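Local coordinates for protein soluble lytic murein transglycosylase (Pseudomonas aeruginosa, PDB 5OHU) that turns over cell-wall peptidoglycan as a lytic transglycosylase of the Slt family, acting in both exolytic and endolytic modes, at residues A[129-132]-A[133-136]; A[340-343]-A[344-348]. All coordinates share one frame; numbering follows the deposited sequence.

Contact 1. Residues A[129-132]-A[133-136]; sequences DCLY and GQYQ. With PO4 (phosphate ion), chain F.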
ATOM      1  N   ASP A 129     -15.840  18.483   4.024  1.00 15.40           N
ATOM      2  CA  ASP A 129     -16.664  17.776   4.999  1.00 19.91           C
ATOM      3  C   ASP A 129     -17.013  18.678   6.175  1.00 15.81           C
ATOM      4  O   ASP A 129     -18.160  18.709   6.633  1.00 18.19           O
ATOM      5  CB  ASP A 129     -15.945  16.510   5.483  1.00 19.87           C
ATOM      6  CG  ASP A 129     -15.604  15.554   4.349  1.00 27.05           C
ATOM      7  OD1 ASP A 129     -16.108  15.742   3.215  1.00 28.75           O
ATOM      8  OD2 ASP A 129     -14.835  14.598   4.597  1.00 31.25           O
ATOM      9  N   CYS A 130     -16.049  19.462   6.647  1.00 15.85           N
ATOM     10  CA  CYS A 130     -16.337  20.350   7.773  1.00 14.61           C
ATOM     11  C   CYS A 130     -17.267  21.482   7.377  1.00 20.61           C
ATOM     12  O   CYS A 130     -18.207  21.798   8.119  1.00 19.25           O
ATOM     13  CB  CYS A 130     -15.031  20.872   8.353  1.00 18.32           C
ATOM     14  SG  CYS A 130     -14.300  19.518   9.329  1.00 34.40           S
ATOM     15  N   LEU A 131     -17.047  22.082   6.197  1.00 15.06           N
ATOM     16  CA  LEU A 131     -17.997  23.065   5.689  1.00 15.33           C
ATOM     17  C   LEU A 131     -19.380  22.446   5.537  1.00 16.34           C
ATOM     18  O   LEU A 131     -20.392  23.102   5.799  1.00 16.13           O
ATOM     19  CB  LEU A 131     -17.496  23.624   4.357  1.00 15.56           C
ATOM     20  CG  LEU A 131     -16.226  24.473   4.502  1.00 20.15           C
ATOM     21  CD1 LEU A 131     -15.632  24.814   3.147  1.00 15.81           C
ATOM     22  CD2 LEU A 131     -16.570  25.732   5.263  1.00 15.63           C
ATOM     23  N   TYR A 132     -19.449  21.172   5.132  1.00 15.37           N
ATOM     24  CA  TYR A 132     -20.758  20.533   4.992  1.00 15.49           C
ATOM     25  C   TYR A 132     -21.431  20.351   6.345  1.00 16.54           C
ATOM     26  O   TYR A 132     -22.645  20.561   6.474  1.00 15.56           O
ATOM     27  CB  TYR A 132     -20.622  19.191   4.277  1.00 16.60           C
ATOM     28  CG  TYR A 132     -21.940  18.517   3.999  1.00 20.86           C
ATOM     29  CD1 TYR A 132     -22.907  19.129   3.187  1.00 17.97           C
ATOM     30  CD2 TYR A 132     -22.224  17.262   4.550  1.00 21.68           C
ATOM     31  CE1 TYR A 132     -24.127  18.501   2.928  1.00 18.83           C
ATOM     32  CE2 TYR A 132     -23.430  16.615   4.297  1.00 26.42           C
ATOM     33  CZ  TYR A 132     -24.373  17.232   3.484  1.00 30.96           C
ATOM     34  OH  TYR A 132     -25.562  16.580   3.247  1.00 32.11           O
ATOM     35  N   GLY A 133     -20.663  19.959   7.365  1.00 16.53           N
ATOM     36  CA  GLY A 133     -21.213  19.930   8.713  1.00 15.05           C
ATOM     37  C   GLY A 133     -21.766  21.277   9.147  1.00 15.20           C
ATOM     38  O   GLY A 133     -22.841  21.353   9.748  1.00 27.56           O
ATOM     39  N   GLN A 134     -21.044  22.358   8.840  1.00 19.59           N
ATOM     40  CA  GLN A 134     -21.560  23.695   9.124  1.00 18.70           C
ATOM     41  C   GLN A 134     -22.888  23.923   8.416  1.00 23.52           C
ATOM     42  O   GLN A 134     -23.841  24.451   9.006  1.00 25.31           O
ATOM     43  CB  GLN A 134     -20.548  24.770   8.704  1.00 20.65           C
ATOM     44  CG  GLN A 134     -19.282  24.845   9.564  1.00 24.53           C
ATOM     45  CD  GLN A 134     -18.270  25.884   9.065  1.00 25.85           C
ATOM     46  OE1 GLN A 134     -17.066  25.618   9.016  1.00 29.33           O
ATOM     47  NE2 GLN A 134     -18.758  27.063   8.679  1.00 20.72           N
ATOM     48  N   TYR A 135     -22.976  23.525   7.149  1.00 21.14           N
ATOM     49  CA  TYR A 135     -24.243  23.656   6.441  1.00 16.86           C
ATOM     50  C   TYR A 135     -25.357  22.912   7.174  1.00 19.47           C
ATOM     51  O   TYR A 135     -26.477  23.420   7.311  1.00 18.49           O
ATOM     52  CB  TYR A 135     -24.114  23.130   5.013  1.00 16.48           C
ATOM     53  CG  TYR A 135     -25.456  22.953   4.341  1.00 20.24           C
ATOM     54  CD1 TYR A 135     -26.054  24.015   3.664  1.00 23.91           C
ATOM     55  CD2 TYR A 135     -26.139  21.750   4.406  1.00 16.76           C
ATOM     56  CE1 TYR A 135     -27.279  23.873   3.071  1.00 25.62           C
ATOM     57  CE2 TYR A 135     -27.372  21.592   3.802  1.00 16.84           C
ATOM     58  CZ  TYR A 135     -27.934  22.659   3.148  1.00 24.54           C
ATOM     59  OH  TYR A 135     -29.151  22.537   2.532  1.00 31.22           O
ATOM     60  N   GLN A 136     -25.082  21.679   7.605  1.00 17.45           N
ATOM     61  CA  GLN A 136     -26.107  20.920   8.310  1.00 22.99           C
ATOM     62  C   GLN A 136     -26.518  21.620   9.600  1.00 27.20           C
ATOM     63  O   GLN A 136     -27.711  21.700   9.905  1.00 26.10           O
ATOM     64  CB  GLN A 136     -25.628  19.495   8.588  1.00 20.95           C
ATOM     65  CG  GLN A 136     -25.348  18.707   7.328  1.00 21.54           C
ATOM     66  CD  GLN A 136     -24.703  17.367   7.587  1.00 28.28           C
ATOM     67  OE1 GLN A 136     -25.162  16.347   7.074  1.00 31.12           O
ATOM     68  NE2 GLN A 136     -23.629  17.354   8.381  1.00 26.92           N
TER
HETATM   69  P   PO4 F 705     -29.039  18.034   1.688  1.00102.97           P
HETATM   70  O1  PO4 F 705     -27.801  18.054   2.553  1.00102.53           O
HETATM   71  O2  PO4 F 705     -29.526  19.443   1.440  1.00 91.92           O
HETATM   72  O3  PO4 F 705     -30.136  17.246   2.372  1.00103.45           O
HETATM   73  O4  PO4 F 705     -28.686  17.372   0.378  1.00107.37           O

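Contact 2. Residues A[340-343]-A[344-348]; sequences TSRW and RYWQA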
ATOM      1  N   THR A 340      -8.473 -18.471  -0.363  1.00 18.19           N
ATOM      2  CA  THR A 340      -7.207 -18.033  -0.930  1.00 19.19           C
ATOM      3  C   THR A 340      -6.317 -19.211  -1.300  1.00 21.68           C
ATOM      4  O   THR A 340      -6.353 -20.283  -0.684  1.00 21.64           O
ATOM      5  CB  THR A 340      -6.464 -17.150   0.052  1.00 15.50           C
ATOM      6  OG1 THR A 340      -6.050 -17.958   1.162  1.00 13.48           O
ATOM      7  CG2 THR A 340      -7.392 -16.018   0.522  1.00 13.32           C
ATOM      8  N   SER A 341      -5.482 -18.986  -2.309  1.00 19.08           N
ATOM      9  CA  SER A 341      -4.501 -19.996  -2.677  1.00 13.77           C
ATOM     10  C   SER A 341      -3.544 -20.283  -1.529  1.00 13.23           C
ATOM     11  O   SER A 341      -3.077 -21.413  -1.388  1.00 14.53           O
ATOM     12  CB  SER A 341      -3.728 -19.539  -3.909  1.00 16.72           C
ATOM     13  OG  SER A 341      -3.248 -18.220  -3.711  1.00 25.81           O
ATOM     14  N   ARG A 342      -3.256 -19.278  -0.696  1.00 12.95           N
ATOM     15  CA  ARG A 342      -2.393 -19.462   0.467  1.00 19.18           C
ATOM     16  C   ARG A 342      -2.910 -20.565   1.389  1.00 12.53           C
ATOM     17  O   ARG A 342      -2.192 -21.528   1.700  1.00 14.43           O
ATOM     18  CB  ARG A 342      -2.264 -18.141   1.232  1.00 15.45           C
ATOM     19  CG  ARG A 342      -1.531 -18.308   2.553  1.00 20.79           C
ATOM     20  CD  ARG A 342      -1.478 -17.024   3.328  1.00 11.85           C
ATOM     21  NE  ARG A 342      -0.737 -16.003   2.595  1.00 13.87           N
ATOM     22  CZ  ARG A 342      -1.199 -14.774   2.400  1.00 25.24           C
ATOM     23  NH1 ARG A 342      -2.397 -14.446   2.878  1.00 30.69           N
ATOM     24  NH2 ARG A 342      -0.472 -13.895   1.732  1.00 22.06           N
ATOM     25  N   TRP A 343      -4.145 -20.448   1.851  1.00 12.67           N
ATOM     26  CA  TRP A 343      -4.576 -21.422   2.845  1.00 17.63           C
ATOM     27  C   TRP A 343      -5.070 -22.713   2.222  1.00 17.38           C
ATOM     28  O   TRP A 343      -5.071 -23.745   2.906  1.00 13.69           O
ATOM     29  CB  TRP A 343      -5.618 -20.808   3.786  1.00 15.93           C
ATOM     30  CG  TRP A 343      -4.973 -19.686   4.507  1.00 12.37           C
ATOM     31  CD1 TRP A 343      -5.263 -18.337   4.410  1.00 12.36           C
ATOM     32  CD2 TRP A 343      -3.829 -19.789   5.349  1.00 12.04           C
ATOM     33  NE1 TRP A 343      -4.377 -17.619   5.171  1.00 12.07           N
ATOM     34  CE2 TRP A 343      -3.492 -18.484   5.761  1.00 12.83           C
ATOM     35  CE3 TRP A 343      -3.067 -20.867   5.818  1.00 11.90           C
ATOM     36  CZ2 TRP A 343      -2.425 -18.230   6.617  1.00 17.18           C
ATOM     37  CZ3 TRP A 343      -2.008 -20.611   6.653  1.00 15.14           C
ATOM     38  CH2 TRP A 343      -1.694 -19.303   7.047  1.00 15.76           C
ATOM     39  N   ARG A 344      -5.437 -22.702   0.939  1.00 15.82           N
ATOM     40  CA  ARG A 344      -5.609 -23.977   0.245  1.00 15.66           C
ATOM     41  C   ARG A 344      -4.278 -24.707   0.169  1.00 18.49           C
ATOM     42  O   ARG A 344      -4.206 -25.923   0.400  1.00 14.65           O
ATOM     43  CB  ARG A 344      -6.192 -23.763  -1.156  1.00 13.90           C
ATOM     44  CG  ARG A 344      -7.687 -23.431  -1.166  1.00 18.94           C
ATOM     45  CD  ARG A 344      -8.256 -23.395  -2.575  1.00 21.01           C
ATOM     46  NE  ARG A 344      -8.003 -22.085  -3.163  1.00 40.30           N
ATOM     47  CZ  ARG A 344      -7.759 -21.849  -4.450  1.00 47.59           C
ATOM     48  NH1 ARG A 344      -7.742 -22.852  -5.319  1.00 44.63           N
ATOM     49  NH2 ARG A 344      -7.544 -20.599  -4.853  1.00 47.43           N
ATOM     50  N   TYR A 345      -3.198 -23.974  -0.113  1.00 13.07           N
ATOM     51  CA  TYR A 345      -1.895 -24.621  -0.120  1.00 12.86           C
ATOM     52  C   TYR A 345      -1.548 -25.160   1.259  1.00 13.26           C
ATOM     53  O   TYR A 345      -1.129 -26.314   1.391  1.00 17.15           O
ATOM     54  CB  TYR A 345      -0.789 -23.674  -0.605  1.00 14.89           C
ATOM     55  CG  TYR A 345       0.565 -24.331  -0.439  1.00 16.44           C
ATOM     56  CD1 TYR A 345       0.984 -25.332  -1.336  1.00 16.59           C
ATOM     57  CD2 TYR A 345       1.401 -23.995   0.632  1.00 12.12           C
ATOM     58  CE1 TYR A 345       2.197 -25.977  -1.181  1.00 12.47           C
ATOM     59  CE2 TYR A 345       2.626 -24.622   0.797  1.00 11.94           C
ATOM     60  CZ  TYR A 345       3.017 -25.612  -0.117  1.00 21.43           C
ATOM     61  OH  TYR A 345       4.234 -26.240   0.043  1.00 11.93           O
ATOM     62  N   TRP A 346      -1.681 -24.333   2.301  1.00 14.03           N
ATOM     63  CA  TRP A 346      -1.209 -24.785   3.604  1.00 12.09           C
ATOM     64  C   TRP A 346      -2.104 -25.868   4.198  1.00 17.00           C
ATOM     65  O   TRP A 346      -1.608 -26.714   4.949  1.00 16.33           O
ATOM     66  CB  TRP A 346      -1.027 -23.594   4.545  1.00 11.85           C
ATOM     67  CG  TRP A 346       0.288 -22.888   4.234  1.00 11.64           C
ATOM     68  CD1 TRP A 346       0.450 -21.647   3.691  1.00 14.60           C
ATOM     69  CD2 TRP A 346       1.612 -23.434   4.383  1.00 11.43           C
ATOM     70  NE1 TRP A 346       1.791 -21.367   3.522  1.00 11.47           N
ATOM     71  CE2 TRP A 346       2.525 -22.453   3.928  1.00 16.82           C
ATOM     72  CE3 TRP A 346       2.112 -24.655   4.852  1.00 11.35           C
ATOM     73  CZ2 TRP A 346       3.916 -22.658   3.937  1.00 14.22           C
ATOM     74  CZ3 TRP A 346       3.502 -24.861   4.869  1.00 11.15           C
ATOM     75  CH2 TRP A 346       4.381 -23.868   4.419  1.00 15.91           C
ATOM     76  N   GLN A 347      -3.382 -25.924   3.822  1.00 14.64           N
ATOM     77  CA  GLN A 347      -4.191 -27.060   4.248  1.00 13.34           C
ATOM     78  C   GLN A 347      -3.631 -28.372   3.696  1.00 15.84           C
ATOM     79  O   GLN A 347      -3.440 -29.343   4.442  1.00 14.14           O
ATOM     80  CB  GLN A 347      -5.645 -26.881   3.826  1.00 13.17           C
ATOM     81  CG  GLN A 347      -6.458 -28.133   4.115  1.00 16.52           C
ATOM     82  CD  GLN A 347      -7.952 -27.899   3.974  1.00 23.22           C
ATOM     83  OE1 GLN A 347      -8.580 -28.425   3.072  1.00 31.14           O
ATOM     84  NE2 GLN A 347      -8.517 -27.087   4.863  1.00 27.70           N
ATOM     85  N   ALA A 348      -3.369 -28.416   2.387  1.00 14.22           N
ATOM     86  CA  ALA A 348      -2.770 -29.603   1.784  1.00 18.43           C
ATOM     87  C   ALA A 348      -1.398 -29.901   2.385  1.00 22.86           C
ATOM     88  O   ALA A 348      -1.095 -31.053   2.712  1.00 17.12           O
ATOM     89  CB  ALA A 348      -2.657 -29.417   0.269  1.00 13.32           C
TER

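Contact 1. Residues A[129-132]-A[133-136]
Y132 and Q136, one helical turn apart, make the main side-chain contact here. Q136 CG lies over one face of the Y132 ring as a CH-pi contact, 4.3 Å from the ring centroid and 15° off the ring normal. The amide then crosses the ring at a slant, its plane turned 35° from the ring. Its OE1 comes to 3.3 Å from Y132 CE2. The other end of the amide is held from outside, because Q136 NE2 hydrogen-bonds T148 OG1 on helix 142-153.

Y135 meets the same ring more loosely. Y135 CD2 is 4.1 Å from Y132 CE1, and the two side chains meet obliquely. Both tyrosines have CG anti to the backbone N (chi1 -176° for Y132), which sends both rings forward along the helix to a common phosphate. Y132 OH donates to phosphate O1 at 2.8 Å. Y135 OH is 3.3 Å from phosphate O2. The ion probably comes from the crystallisation liquor.

Helix 126-138 packs against helices 112-118, 142-153 and 161-172 in the alpha-superhelix of the Slt70-like enzymes. The Y132 ring also stacks on Y119, and Y135 on H139. The disulfide C130-C163 ties the helix to helix 161-172.

The main chain supplies four i to i+4 hydrogen bonds. G133 N to D129 O and Y135 N to L131 O are each 2.9 Å. Q134 N to C130 O and Q136 N to Y132 O complete the set. Elsewhere on the helix, L131 packs on F115 and A162, and the Q134 side chain touches helix 161-172.

Contact 2. Residues A[340-343]-A[344-348]
The first two turns of helix 341-354 are joined by i to i+4 bonds, from R344 N to T340 O (3.1 Å) through Q347 N to W343 O (2.9 Å). T340 is the N-cap. Its OG1 accepts from W343 N at 3.2 Å, nearly straight at 170°, and the same hydroxyl also hydrogen-bonds L337 O.

W343 and W346 pack obliquely, their planes 48° apart. W343 CE3, on the six-membered ring, is 3.6 Å from W346 CB. R342 CD lies over one face of the W343 indole. Y345 CE2 sits 3.7 Å above the centre of the W346 ring. R342 CG also reaches W346 CD1, at 4.0 Å.

R344 folds back over the start of the helix. Its chain bends at chi3 (-84°), which brings NE to T340 O at 3.5 Å, a weak bond. R344 NH2 goes on to a salt bridge with E371.

W346 NE1 hydrogen-bonds E600, and Y345 OH hydrogen-bonds D596. E311 OE2 takes a salt bridge from R342 NH1 and a hydrogen bond from W343 NE1, and R342 NE hydrogen-bonds Y375 OH. Facing both an arginine and an indole N-H, the E311 carboxylate probably stays ionised, and it ties the rotations of R342 and W343 together.

How the contacts relate
Contact 1 and contact 2 are both single-helix contacts, yet they lie far apart: their centres are about 48 Å apart and their nearest atoms about 32 Å. Contact 1 comes earlier in the chain, on helix 126-138, and contact 2 later, on helix 341-354. Their surroundings differ. Residues 129-136 pack among neighbouring helices close in sequence, with a phosphate at the tyrosine hydroxyls. Residues 340-348 reach helix 595-600 through W346 and Y345, so they join this helix to the C-terminal part of the chain, where the transglycosylase SLT family match (481-599) lies.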